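Side-chain contacts in galactose mutarotase related enzyme (Lactobacillus acidophilus, PDB 3DCD), which probably binds a carbohydrate and may act as an isomerase of the aldose 1-epimerase family, its substrate not being established: residues G71-A76 with G141-F146; F159-H164 with V237-Q242; A204-L209 with E253-I258. All coordinates share one frame; numbering follows the deposited sequence.

Contact 1: G71-A76 with G141-F146; sequences GQHGFA and GGHPGF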
ATOM      1  N   GLY A  71       6.659  -2.303 -15.330  1.00 17.72           N
ATOM      2  CA  GLY A  71       7.509  -2.526 -14.172  1.00 18.36           C
ATOM      3  C   GLY A  71       6.729  -2.803 -12.901  1.00 18.86           C
ATOM      4  O   GLY A  71       5.490  -2.646 -12.841  1.00 18.65           O
ATOM      5  N   GLN A  72       7.467  -3.211 -11.874  1.00 18.87           N
ATOM      6  CA  GLN A  72       6.899  -3.551 -10.579  1.00 19.47           C
ATOM      7  C   GLN A  72       5.955  -2.459 -10.068  1.00 18.68           C
ATOM      8  O   GLN A  72       6.289  -1.268 -10.127  1.00 18.64           O
ATOM      9  CB  GLN A  72       8.035  -3.782  -9.585  1.00 20.40           C
ATOM     10  CG  GLN A  72       7.593  -4.096  -8.179  1.00 25.27           C
ATOM     11  CD  GLN A  72       8.751  -4.495  -7.285  1.00 31.27           C
ATOM     12  OE1 GLN A  72       9.912  -4.349  -7.643  1.00 35.22           O
ATOM     13  NE2 GLN A  72       8.431  -5.020  -6.118  1.00 36.52           N
ATOM     14  N   HIS A  73       4.773  -2.871  -9.586  1.00 18.16           N
ATOM     15  CA  HIS A  73       3.754  -1.953  -9.028  1.00 17.50           C
ATOM     16  C   HIS A  73       3.124  -0.960 -10.030  1.00 17.40           C
ATOM     17  O   HIS A  73       2.436  -0.028  -9.627  1.00 17.01           O
ATOM     18  CB  HIS A  73       4.298  -1.182  -7.816  1.00 17.19           C
ATOM     19  CG  HIS A  73       4.742  -2.054  -6.680  1.00 16.78           C
ATOM     20  ND1 HIS A  73       5.879  -1.792  -5.937  1.00 19.01           N
ATOM     21  CD2 HIS A  73       4.186  -3.162  -6.136  1.00 13.87           C
ATOM     22  CE1 HIS A  73       6.008  -2.714  -4.995  1.00 16.92           C
ATOM     23  NE2 HIS A  73       4.994  -3.556  -5.096  1.00 16.95           N
ATOM     24  N   GLY A  74       3.364  -1.166 -11.323  1.00 17.28           N
ATOM     25  CA  GLY A  74       2.741  -0.381 -12.378  1.00 16.74           C
ATOM     26  C   GLY A  74       3.265   1.026 -12.527  1.00 17.29           C
ATOM     27  O   GLY A  74       4.418   1.325 -12.169  1.00 17.33           O
ATOM     28  N   PHE A  75       2.418   1.897 -13.064  1.00 16.68           N
ATOM     29  CA  PHE A  75       2.865   3.252 -13.414  1.00 16.26           C
ATOM     30  C   PHE A  75       2.314   4.376 -12.534  1.00 16.13           C
ATOM     31  O   PHE A  75       2.782   5.515 -12.647  1.00 16.59           O
ATOM     32  CB  PHE A  75       2.591   3.570 -14.903  1.00 15.78           C
ATOM     33  CG  PHE A  75       1.151   3.359 -15.327  1.00 15.80           C
ATOM     34  CD1 PHE A  75       0.132   4.185 -14.842  1.00 16.71           C
ATOM     35  CD2 PHE A  75       0.814   2.327 -16.213  1.00 14.85           C
ATOM     36  CE1 PHE A  75      -1.199   3.995 -15.219  1.00 14.89           C
ATOM     37  CE2 PHE A  75      -0.515   2.131 -16.600  1.00 15.53           C
ATOM     38  CZ  PHE A  75      -1.523   2.959 -16.095  1.00 15.97           C
ATOM     39  N   ALA A  76       1.336   4.089 -11.668  1.00 15.95           N
ATOM     40  CA  ALA A  76       0.682   5.172 -10.890  1.00 16.31           C
ATOM     41  C   ALA A  76       1.675   6.062 -10.130  1.00 16.40           C
ATOM     42  O   ALA A  76       1.532   7.285 -10.098  1.00 16.13           O
ATOM     43  CB  ALA A  76      -0.382   4.612  -9.923  1.00 15.94           C
ATOM     44  N   GLY A 141      -3.275  -1.325  -4.988  1.00 15.53           N
ATOM     45  CA  GLY A 141      -2.804  -1.537  -3.630  1.00 15.77           C
ATOM     46  C   GLY A 141      -2.206  -0.266  -3.044  1.00 15.98           C
ATOM     47  O   GLY A 141      -1.831   0.652  -3.772  1.00 16.35           O
ATOM     48  N   GLY A 142      -2.165  -0.206  -1.721  1.00 16.26           N
ATOM     49  CA  GLY A 142      -1.453   0.853  -0.996  1.00 16.31           C
ATOM     50  C   GLY A 142      -0.106   0.335  -0.504  1.00 16.44           C
ATOM     51  O   GLY A 142       0.141  -0.883  -0.495  1.00 16.58           O
ATOM     52  N   HIS A 143       0.771   1.252  -0.101  1.00 15.91           N
ATOM     53  CA  HIS A 143       2.160   0.900   0.254  1.00 15.63           C
ATOM     54  C   HIS A 143       2.724   1.944   1.252  1.00 15.46           C
ATOM     55  O   HIS A 143       3.875   2.358   1.121  1.00 15.59           O
ATOM     56  CB  HIS A 143       2.968   0.862  -1.066  1.00 15.46           C
ATOM     57  CG  HIS A 143       4.278   0.120  -1.012  1.00 16.74           C
ATOM     58  ND1 HIS A 143       5.268   0.405  -0.097  1.00 17.50           N
ATOM     59  CD2 HIS A 143       4.797  -0.818  -1.843  1.00 18.23           C
ATOM     60  CE1 HIS A 143       6.315  -0.373  -0.325  1.00 19.84           C
ATOM     61  NE2 HIS A 143       6.065  -1.109  -1.395  1.00 18.80           N
ATOM     62  N   PRO A 144       1.929   2.359   2.271  1.00 15.31           N
ATOM     63  CA  PRO A 144       2.456   3.396   3.169  1.00 14.91           C
ATOM     64  C   PRO A 144       3.680   2.914   3.970  1.00 15.32           C
ATOM     65  O   PRO A 144       3.652   1.797   4.482  1.00 14.43           O
ATOM     66  CB  PRO A 144       1.291   3.653   4.132  1.00 15.38           C
ATOM     67  CG  PRO A 144       0.436   2.424   4.054  1.00 15.46           C
ATOM     68  CD  PRO A 144       0.562   1.942   2.651  1.00 14.26           C
ATOM     69  N   GLY A 145       4.736   3.736   4.056  1.00 15.39           N
ATOM     70  CA  GLY A 145       5.854   3.452   4.964  1.00 15.25           C
ATOM     71  C   GLY A 145       5.720   4.268   6.240  1.00 15.67           C
ATOM     72  O   GLY A 145       5.549   5.489   6.171  1.00 16.06           O
ATOM     73  N   PHE A 146       5.779   3.589   7.395  1.00 15.29           N
ATOM     74  CA  PHE A 146       5.641   4.227   8.717  1.00 15.12           C
ATOM     75  C   PHE A 146       6.939   4.216   9.487  1.00 14.98           C
ATOM     76  O   PHE A 146       7.545   3.150   9.646  1.00 14.55           O
ATOM     77  CB  PHE A 146       4.604   3.488   9.562  1.00 15.35           C
ATOM     78  CG  PHE A 146       3.273   3.358   8.897  1.00 15.28           C
ATOM     79  CD1 PHE A 146       2.797   2.108   8.534  1.00 15.60           C
ATOM     80  CD2 PHE A 146       2.519   4.493   8.597  1.00 14.87           C
ATOM     81  CE1 PHE A 146       1.547   1.980   7.890  1.00 16.94           C
ATOM     82  CE2 PHE A 146       1.276   4.385   7.960  1.00 18.61           C
ATOM     83  CZ  PHE A 146       0.788   3.116   7.614  1.00 18.12           C
TER
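His73 and His143 make this contact alone, an offset edge-to-face pair with ring centroids 5.4 Å apart, planes at 81° and the edge of His143 turned toward the face of His73. At the closest point His73 CE1 lies near the plane of the His143 ring, 3.9 Å from His143 CD2 and about as far from its NE2. Gln72 CG lies over the centre of the other face of His73, 3.6 Å above the plane, while His143 comes from the opposite side, its nearest atom obliquely. On the tight side His143 is buried, meets the ring of Trp42 and touches Pro47, Leu49, Cys251 and Glu253. Its CG stands anti to the backbone N (chi1 -162°), which carries the imidazole across toward the loop. In galactose mutarotases two histidines and a glutamate line the sugar cleft of the beta sandwich; His73 and His143, with Glu253 alongside, are consistent with that arrangement. The looser side belongs to His73, partly exposed at the third position of a type II turn closed by Gly74 N to Gly71 O at 3.0 Å. Only 59 Å² is buried between the segments, and the closest CA atoms, His73 CA and Gly141 CA, stay 8.5 Å apart.

Contact 2: F159-H164 with V237-Q242; sequences FYFDMH and VGIWSQ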
ATOM      1  N   PHE A 159       9.502  -2.866  18.455  1.00 14.80           N
ATOM      2  CA  PHE A 159       8.248  -2.720  17.727  1.00 15.28           C
ATOM      3  C   PHE A 159       7.755  -4.048  17.211  1.00 15.33           C
ATOM      4  O   PHE A 159       8.524  -5.000  17.052  1.00 15.07           O
ATOM      5  CB  PHE A 159       8.394  -1.715  16.569  1.00 15.42           C
ATOM      6  CG  PHE A 159       8.680  -0.323  17.042  1.00 15.73           C
ATOM      7  CD1 PHE A 159       9.990   0.063  17.355  1.00 16.43           C
ATOM      8  CD2 PHE A 159       7.648   0.597  17.210  1.00 16.28           C
ATOM      9  CE1 PHE A 159      10.272   1.343  17.831  1.00 17.73           C
ATOM     10  CE2 PHE A 159       7.928   1.889  17.692  1.00 17.67           C
ATOM     11  CZ  PHE A 159       9.234   2.256  17.991  1.00 17.46           C
ATOM     12  N   TYR A 160       6.463  -4.114  16.945  1.00 15.52           N
ATOM     13  CA  TYR A 160       5.883  -5.345  16.448  1.00 15.87           C
ATOM     14  C   TYR A 160       4.616  -5.011  15.697  1.00 16.28           C
ATOM     15  O   TYR A 160       4.084  -3.902  15.833  1.00 15.96           O
ATOM     16  CB  TYR A 160       5.590  -6.308  17.615  1.00 15.62           C
ATOM     17  CG  TYR A 160       4.637  -5.775  18.671  1.00 16.31           C
ATOM     18  CD1 TYR A 160       5.115  -5.130  19.813  1.00 16.94           C
ATOM     19  CD2 TYR A 160       3.254  -5.956  18.542  1.00 17.26           C
ATOM     20  CE1 TYR A 160       4.220  -4.650  20.809  1.00 18.39           C
ATOM     21  CE2 TYR A 160       2.356  -5.485  19.528  1.00 18.63           C
ATOM     22  CZ  TYR A 160       2.843  -4.832  20.643  1.00 19.12           C
ATOM     23  OH  TYR A 160       1.944  -4.384  21.599  1.00 19.06           O
ATOM     24  N   PHE A 161       4.145  -5.970  14.911  1.00 16.53           N
ATOM     25  CA  PHE A 161       2.796  -5.890  14.346  1.00 18.08           C
ATOM     26  C   PHE A 161       1.927  -7.024  14.860  1.00 19.24           C
ATOM     27  O   PHE A 161       2.411  -8.108  15.217  1.00 18.13           O
ATOM     28  CB  PHE A 161       2.777  -5.757  12.809  1.00 17.87           C
ATOM     29  CG  PHE A 161       3.255  -6.981  12.058  1.00 18.94           C
ATOM     30  CD1 PHE A 161       2.346  -7.914  11.579  1.00 20.67           C
ATOM     31  CD2 PHE A 161       4.618  -7.184  11.815  1.00 20.58           C
ATOM     32  CE1 PHE A 161       2.767  -9.030  10.873  1.00 21.00           C
ATOM     33  CE2 PHE A 161       5.060  -8.306  11.119  1.00 18.96           C
ATOM     34  CZ  PHE A 161       4.128  -9.233  10.645  1.00 19.58           C
ATOM     35  N   ASP A 162       0.644  -6.718  14.952  1.00 20.79           N
ATOM     36  CA  ASP A 162      -0.334  -7.606  15.501  1.00 23.43           C
ATOM     37  C   ASP A 162      -1.561  -7.541  14.607  1.00 24.61           C
ATOM     38  O   ASP A 162      -2.066  -6.469  14.308  1.00 24.64           O
ATOM     39  CB  ASP A 162      -0.696  -7.160  16.917  1.00 24.37           C
ATOM     40  CG  ASP A 162      -1.273  -8.274  17.740  1.00 28.06           C
ATOM     41  OD1 ASP A 162      -1.169  -9.456  17.330  1.00 32.23           O
ATOM     42  OD2 ASP A 162      -1.835  -7.979  18.810  1.00 33.51           O
HETATM   43  N   MSE A 163      -2.041  -8.693  14.177  1.00 25.31           N
HETATM   44  CA  MSE A 163      -3.177  -8.711  13.278  1.00 28.25           C
HETATM   45  C   MSE A 163      -4.447  -9.141  13.995  1.00 26.48           C
HETATM   46  O   MSE A 163      -4.439 -10.074  14.805  1.00 26.31           O
HETATM   47  CB  MSE A 163      -2.876  -9.605  12.090  1.00 27.57           C
HETATM   48  CG  MSE A 163      -1.577  -9.230  11.419  1.00 28.93           C
HETATM   49 SE   MSE A 163      -1.256 -10.290   9.819  1.00 39.95          SE
HETATM   50  CE  MSE A 163      -2.855  -9.791   8.891  1.00 32.94           C
ATOM     51  N   HIS A 164      -5.532  -8.425  13.726  1.00 25.53           N
ATOM     52  CA  HIS A 164      -6.836  -8.786  14.257  1.00 25.01           C
ATOM     53  C   HIS A 164      -7.780  -9.037  13.072  1.00 23.63           C
ATOM     54  O   HIS A 164      -7.683  -8.348  12.065  1.00 22.09           O
ATOM     55  CB  HIS A 164      -7.347  -7.670  15.170  1.00 25.75           C
ATOM     56  CG  HIS A 164      -6.418  -7.356  16.308  1.00 30.67           C
ATOM     57  ND1 HIS A 164      -5.395  -6.431  16.206  1.00 34.44           N
ATOM     58  CD2 HIS A 164      -6.342  -7.866  17.560  1.00 34.69           C
ATOM     59  CE1 HIS A 164      -4.741  -6.374  17.352  1.00 36.20           C
ATOM     60  NE2 HIS A 164      -5.296  -7.234  18.191  1.00 38.10           N
ATOM     61  N   VAL A 237      -2.376  -8.702   2.436  1.00 14.69           N
ATOM     62  CA  VAL A 237      -1.582  -7.578   2.947  1.00 15.48           C
ATOM     63  C   VAL A 237      -0.102  -7.951   2.882  1.00 16.77           C
ATOM     64  O   VAL A 237       0.283  -9.086   3.215  1.00 18.00           O
ATOM     65  CB  VAL A 237      -2.023  -7.156   4.391  1.00 14.74           C
ATOM     66  CG1 VAL A 237      -1.784  -8.280   5.410  1.00 15.16           C
ATOM     67  CG2 VAL A 237      -1.285  -5.866   4.857  1.00 14.49           C
ATOM     68  N   GLY A 238       0.729  -7.020   2.430  1.00 16.92           N
ATOM     69  CA  GLY A 238       2.174  -7.246   2.491  1.00 16.92           C
ATOM     70  C   GLY A 238       2.797  -6.412   3.593  1.00 16.73           C
ATOM     71  O   GLY A 238       2.420  -5.252   3.791  1.00 17.01           O
ATOM     72  N   ILE A 239       3.742  -7.007   4.315  1.00 16.42           N
ATOM     73  CA  ILE A 239       4.542  -6.296   5.317  1.00 15.86           C
ATOM     74  C   ILE A 239       5.984  -6.323   4.815  1.00 15.46           C
ATOM     75  O   ILE A 239       6.506  -7.403   4.507  1.00 14.75           O
ATOM     76  CB  ILE A 239       4.500  -6.967   6.744  1.00 15.64           C
ATOM     77  CG1 ILE A 239       3.094  -7.481   7.138  1.00 16.90           C
ATOM     78  CG2 ILE A 239       5.095  -6.011   7.815  1.00 14.81           C
ATOM     79  CD1 ILE A 239       1.999  -6.420   7.248  1.00 19.35           C
ATOM     80  N   TRP A 240       6.641  -5.160   4.759  1.00 14.86           N
ATOM     81  CA  TRP A 240       7.960  -5.089   4.145  1.00 15.18           C
ATOM     82  C   TRP A 240       8.794  -3.947   4.727  1.00 14.89           C
ATOM     83  O   TRP A 240       8.271  -2.889   5.062  1.00 15.02           O
ATOM     84  CB  TRP A 240       7.807  -4.895   2.617  1.00 15.23           C
ATOM     85  CG  TRP A 240       9.095  -4.598   1.842  1.00 14.27           C
ATOM     86  CD1 TRP A 240      10.007  -5.507   1.360  1.00 16.18           C
ATOM     87  CD2 TRP A 240       9.590  -3.306   1.479  1.00 15.89           C
ATOM     88  NE1 TRP A 240      11.038  -4.848   0.704  1.00 15.71           N
ATOM     89  CE2 TRP A 240      10.802  -3.499   0.763  1.00 16.63           C
ATOM     90  CE3 TRP A 240       9.121  -1.999   1.679  1.00 15.51           C
ATOM     91  CZ2 TRP A 240      11.557  -2.435   0.270  1.00 15.58           C
ATOM     92  CZ3 TRP A 240       9.878  -0.934   1.177  1.00 16.44           C
ATOM     93  CH2 TRP A 240      11.077  -1.164   0.478  1.00 15.79           C
ATOM     94  N   SER A 241      10.096  -4.172   4.823  1.00 14.67           N
ATOM     95  CA  SER A 241      11.039  -3.061   4.968  1.00 15.44           C
ATOM     96  C   SER A 241      12.293  -3.410   4.150  1.00 15.65           C
ATOM     97  O   SER A 241      12.453  -4.568   3.734  1.00 16.13           O
ATOM     98  CB  SER A 241      11.352  -2.815   6.441  1.00 14.90           C
ATOM     99  OG  SER A 241      12.061  -1.588   6.615  1.00 15.87           O
ATOM    100  N   GLN A 242      13.163  -2.426   3.915  1.00 15.35           N
ATOM    101  CA  GLN A 242      14.306  -2.617   2.999  1.00 15.77           C
ATOM    102  C   GLN A 242      15.306  -3.607   3.577  1.00 16.20           C
ATOM    103  O   GLN A 242      15.445  -3.729   4.800  1.00 15.73           O
ATOM    104  CB  GLN A 242      14.987  -1.270   2.677  1.00 15.13           C
ATOM    105  CG  GLN A 242      15.994  -1.300   1.505  1.00 15.38           C
ATOM    106  CD  GLN A 242      15.376  -1.838   0.231  1.00 14.07           C
ATOM    107  OE1 GLN A 242      15.280  -3.041   0.041  1.00 16.25           O
ATOM    108  NE2 GLN A 242      14.928  -0.945  -0.629  1.00 15.66           N
TER
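Phe161 presents one ring face to Ile239, whose two branches share it. Ile239 CG1 sits 4.3 Å from the ring centroid, 22° off the normal, which defines a CH-pi contact; it lies offset toward the CE1 and CZ rim. The CG2 methyl of Ile239 takes the other margin, with Phe161 CE2 4.0 Å away. The side chains cross obliquely: chi1 of 68° swings the Phe161 ring toward the isoleucine, and chi2 of 96° turns a face to it. The second pair, Met163 and Val237, is oriented differently: the side chains run alongside one another in opposing senses and touch only at their ends, Met163 CE to Val237 CG1 at 3.9 Å. Met163 is a selenomethionine whose chain is extended as far as SE and then bends, bringing the methyl to the valine. All four residues are buried and the contact is wholly apolar, with Phe161 CA and Ile239 CA 9.2 Å apart, too far for strand pairing. This is face-to-face packing of two antiparallel sheets in the beta-sandwich fold of the galactose mutarotase family, strand 159-164 from one and strand 236-240 from the other, with Leu205 and Tyr207 of strand 205-208 and Val216 of strand 214-220 also against Phe161.

Contact 3: A204-L209 with E253-I258; sequences ALIYEL and EPWWGI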
ATOM      1  N   ALA A 204       9.139  -9.275   1.240  1.00 17.89           N
ATOM      2  CA  ALA A 204       7.876  -8.973   1.924  1.00 17.53           C
ATOM      3  C   ALA A 204       7.220 -10.206   2.528  1.00 17.14           C
ATOM      4  O   ALA A 204       7.290 -11.292   1.950  1.00 17.28           O
ATOM      5  CB  ALA A 204       6.897  -8.300   0.950  1.00 17.75           C
ATOM      6  N   LEU A 205       6.604 -10.031   3.693  1.00 16.69           N
ATOM      7  CA  LEU A 205       5.766 -11.062   4.293  1.00 17.24           C
ATOM      8  C   LEU A 205       4.364 -10.846   3.712  1.00 17.58           C
ATOM      9  O   LEU A 205       3.796  -9.772   3.868  1.00 18.79           O
ATOM     10  CB  LEU A 205       5.767 -10.912   5.821  1.00 17.09           C
ATOM     11  CG  LEU A 205       7.147 -10.853   6.484  1.00 18.29           C
ATOM     12  CD1 LEU A 205       7.035 -10.550   8.002  1.00 21.24           C
ATOM     13  CD2 LEU A 205       7.904 -12.154   6.241  1.00 18.99           C
ATOM     14  N   ILE A 206       3.819 -11.856   3.028  1.00 17.30           N
ATOM     15  CA  ILE A 206       2.539 -11.702   2.348  1.00 16.09           C
ATOM     16  C   ILE A 206       1.529 -12.623   2.978  1.00 16.83           C
ATOM     17  O   ILE A 206       1.748 -13.837   2.991  1.00 16.80           O
ATOM     18  CB  ILE A 206       2.639 -12.021   0.813  1.00 16.80           C
ATOM     19  CG1 ILE A 206       3.668 -11.102   0.140  1.00 15.95           C
ATOM     20  CG2 ILE A 206       1.252 -11.902   0.147  1.00 15.40           C
ATOM     21  CD1 ILE A 206       3.991 -11.465  -1.325  1.00 15.80           C
ATOM     22  N   TYR A 207       0.434 -12.042   3.489  1.00 16.95           N
ATOM     23  CA  TYR A 207      -0.604 -12.821   4.167  1.00 17.59           C
ATOM     24  C   TYR A 207      -1.924 -12.786   3.414  1.00 18.00           C
ATOM     25  O   TYR A 207      -2.365 -11.735   2.950  1.00 17.73           O
ATOM     26  CB  TYR A 207      -0.781 -12.369   5.627  1.00 17.61           C
ATOM     27  CG  TYR A 207       0.506 -12.457   6.429  1.00 18.96           C
ATOM     28  CD1 TYR A 207       1.007 -13.687   6.849  1.00 20.13           C
ATOM     29  CD2 TYR A 207       1.242 -11.300   6.728  1.00 21.14           C
ATOM     30  CE1 TYR A 207       2.196 -13.763   7.567  1.00 20.43           C
ATOM     31  CE2 TYR A 207       2.433 -11.367   7.440  1.00 19.98           C
ATOM     32  CZ  TYR A 207       2.889 -12.596   7.874  1.00 19.80           C
ATOM     33  OH  TYR A 207       4.066 -12.657   8.579  1.00 18.06           O
ATOM     34  N   GLU A 208      -2.517 -13.969   3.262  1.00 17.78           N
ATOM     35  CA  GLU A 208      -3.832 -14.118   2.681  1.00 17.90           C
ATOM     36  C   GLU A 208      -4.839 -13.681   3.732  1.00 17.44           C
ATOM     37  O   GLU A 208      -4.831 -14.201   4.848  1.00 17.66           O
ATOM     38  CB  GLU A 208      -4.057 -15.584   2.286  1.00 18.18           C
ATOM     39  CG  GLU A 208      -3.204 -16.007   1.063  1.00 18.08           C
ATOM     40  CD  GLU A 208      -3.471 -17.430   0.596  1.00 19.92           C
ATOM     41  OE1 GLU A 208      -4.245 -18.165   1.267  1.00 21.19           O
ATOM     42  OE2 GLU A 208      -2.897 -17.812  -0.447  1.00 20.31           O
ATOM     43  N   LEU A 209      -5.687 -12.718   3.365  1.00 17.27           N
ATOM     44  CA  LEU A 209      -6.717 -12.188   4.253  1.00 17.35           C
ATOM     45  C   LEU A 209      -8.099 -12.701   3.864  1.00 18.57           C
ATOM     46  O   LEU A 209      -8.341 -13.026   2.698  1.00 18.86           O
ATOM     47  CB  LEU A 209      -6.713 -10.661   4.214  1.00 16.65           C
ATOM     48  CG  LEU A 209      -5.414  -9.997   4.680  1.00 14.99           C
ATOM     49  CD1 LEU A 209      -5.505  -8.487   4.592  1.00 16.46           C
ATOM     50  CD2 LEU A 209      -5.108 -10.405   6.113  1.00 17.26           C
ATOM     51  N   GLU A 253       0.998  -2.955   3.573  1.00 15.81           N
ATOM     52  CA  GLU A 253       0.508  -2.734   2.212  1.00 16.34           C
ATOM     53  C   GLU A 253      -0.784  -3.531   1.902  1.00 15.83           C
ATOM     54  O   GLU A 253      -0.704  -4.708   1.544  1.00 15.46           O
ATOM     55  CB  GLU A 253       1.585  -3.141   1.198  1.00 15.66           C
ATOM     56  CG  GLU A 253       3.029  -2.703   1.529  1.00 16.11           C
ATOM     57  CD  GLU A 253       4.059  -3.339   0.589  1.00 18.42           C
ATOM     58  OE1 GLU A 253       3.727  -3.643  -0.587  1.00 19.32           O
ATOM     59  OE2 GLU A 253       5.221  -3.500   1.014  1.00 19.99           O
ATOM     60  N   PRO A 254      -1.961  -2.890   2.003  1.00 15.60           N
ATOM     61  CA  PRO A 254      -3.200  -3.604   1.624  1.00 15.08           C
ATOM     62  C   PRO A 254      -3.276  -3.717   0.106  1.00 14.40           C
ATOM     63  O   PRO A 254      -3.082  -2.730  -0.600  1.00 13.67           O
ATOM     64  CB  PRO A 254      -4.320  -2.688   2.177  1.00 15.08           C
ATOM     65  CG  PRO A 254      -3.610  -1.707   3.123  1.00 16.31           C
ATOM     66  CD  PRO A 254      -2.250  -1.528   2.465  1.00 15.73           C
ATOM     67  N   TRP A 255      -3.538  -4.924  -0.387  1.00 15.12           N
ATOM     68  CA  TRP A 255      -3.441  -5.238  -1.799  1.00 15.22           C
ATOM     69  C   TRP A 255      -4.727  -5.868  -2.311  1.00 15.75           C
ATOM     70  O   TRP A 255      -5.235  -6.824  -1.706  1.00 15.94           O
ATOM     71  CB  TRP A 255      -2.340  -6.280  -2.048  1.00 15.42           C
ATOM     72  CG  TRP A 255      -0.900  -5.863  -1.850  1.00 15.69           C
ATOM     73  CD1 TRP A 255      -0.378  -4.591  -1.785  1.00 17.53           C
ATOM     74  CD2 TRP A 255       0.205  -6.763  -1.754  1.00 15.62           C
ATOM     75  NE1 TRP A 255       1.017  -4.659  -1.629  1.00 16.66           N
ATOM     76  CE2 TRP A 255       1.383  -5.983  -1.602  1.00 16.53           C
ATOM     77  CE3 TRP A 255       0.311  -8.171  -1.784  1.00 16.62           C
ATOM     78  CZ2 TRP A 255       2.651  -6.564  -1.467  1.00 15.60           C
ATOM     79  CZ3 TRP A 255       1.580  -8.746  -1.651  1.00 17.34           C
ATOM     80  CH2 TRP A 255       2.732  -7.940  -1.502  1.00 16.77           C
ATOM     81  N   TRP A 256      -5.198  -5.356  -3.446  1.00 15.66           N
ATOM     82  CA  TRP A 256      -6.259  -5.945  -4.251  1.00 15.61           C
ATOM     83  C   TRP A 256      -5.605  -6.379  -5.587  1.00 16.04           C
ATOM     84  O   TRP A 256      -5.959  -5.908  -6.664  1.00 15.64           O
ATOM     85  CB  TRP A 256      -7.361  -4.909  -4.490  1.00 15.85           C
ATOM     86  CG  TRP A 256      -8.122  -4.578  -3.236  1.00 15.43           C
ATOM     87  CD1 TRP A 256      -9.302  -5.135  -2.823  1.00 15.39           C
ATOM     88  CD2 TRP A 256      -7.737  -3.637  -2.212  1.00 16.45           C
ATOM     89  NE1 TRP A 256      -9.683  -4.602  -1.605  1.00 15.23           N
ATOM     90  CE2 TRP A 256      -8.735  -3.683  -1.207  1.00 16.23           C
ATOM     91  CE3 TRP A 256      -6.637  -2.768  -2.045  1.00 15.23           C
ATOM     92  CZ2 TRP A 256      -8.676  -2.879  -0.043  1.00 16.23           C
ATOM     93  CZ3 TRP A 256      -6.576  -1.976  -0.897  1.00 15.38           C
ATOM     94  CH2 TRP A 256      -7.583  -2.039   0.095  1.00 14.50           C
ATOM     95  N   GLY A 257      -4.598  -7.246  -5.473  1.00 15.78           N
ATOM     96  CA  GLY A 257      -3.766  -7.627  -6.612  1.00 16.31           C
ATOM     97  C   GLY A 257      -2.519  -8.242  -6.023  1.00 16.06           C
ATOM     98  O   GLY A 257      -2.276  -8.091  -4.837  1.00 16.25           O
ATOM     99  N   ILE A 258      -1.724  -8.936  -6.839  1.00 15.95           N
ATOM    100  CA  ILE A 258      -0.522  -9.569  -6.310  1.00 15.81           C
ATOM    101  C   ILE A 258       0.501  -9.843  -7.407  1.00 15.90           C
ATOM    102  O   ILE A 258       0.164  -9.880  -8.599  1.00 15.65           O
ATOM    103  CB  ILE A 258      -0.898 -10.854  -5.504  1.00 15.77           C
ATOM    104  CG1 ILE A 258       0.251 -11.338  -4.602  1.00 16.53           C
ATOM    105  CG2 ILE A 258      -1.469 -11.951  -6.396  1.00 15.78           C
ATOM    106  CD1 ILE A 258      -0.233 -12.343  -3.516  1.00 16.54           C
TER
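Ile206 faces the strand that carries Trp255 from one strand away: the closest CA approach, Ile206 CA to Glu253 CA, is 9.2 Å, because strand 236-240 lies between strands 205-208 and 249-256 and pairs antiparallel with both. The bridge over that gap is made by side chains. Ile206 meets the benzo end of the Trp255 indole with all three of its outer carbons: CG1, CG2 and CD1 of Ile206 each come to 3.6 Å from Trp255 CZ3. Its CD1 lies at the indole edge in the ring plane, whereas CG1 approaches obliquely. The extended chain of Ile206 (chi2 172°) carries CD1 outward to that edge, and the two side chains cross at about a right angle. Ile206 lies on one face of the antiparallel sheet, Leu205 and Tyr207 on the other, where they reach Phe161; the sheet is part of the large beta sandwich of the galactose mutarotase family. The opposite, pyrrole end of the indole has a weak bond within its own strand. Trp255 NE1 donates to Glu253 OE1 at 3.1 Å with an N-H...O angle of 132°, although the carboxylate oxygen is in the ring plane. Over one face, offset toward the rim, sits the backbone oxygen Glu253 O, 3.3 Å above the plane. Trp255 is therefore bounded by hydrocarbon at one end and by a polar partner at the other. Ile258 adds a lesser touch, its CD1 lying 4.0 Å from Ile206 CG2; with CG1 anti to the backbone N (chi1 -164°) the chain of Ile258 extends far enough for CD1 to meet Ile206 at a slant. Beyond the two segments, Ile206 also packs on Leu174, Trp255 on Val53, and Ile258 on Phe236.

Contacts 2 and 3 are buried and apolar across their interfaces, aliphatic branches against aromatic rings in the core, whereas contact 1, an imidazole pair probably beside the sugar cleft, is only partly buried and joins a loop to a strand. Contact 2 spans two sheets; contact 3 stays within one, across an intervening strand, and strand 236-240 of contact 2 is that intermediate. The backbone joins them: Gly238 O to Glu253 N (2.7 Å) and Ile239 O to Leu205 N (2.8 Å) are probable hydrogen bonds. Contacts 1 and 3 meet on neighbouring strands, with Gly142 N probably bonded to Pro254 O at 2.9 Å. Contacts 1 and 2 touch where His143 CE1 packs 3.8 Å from Trp240 CE3.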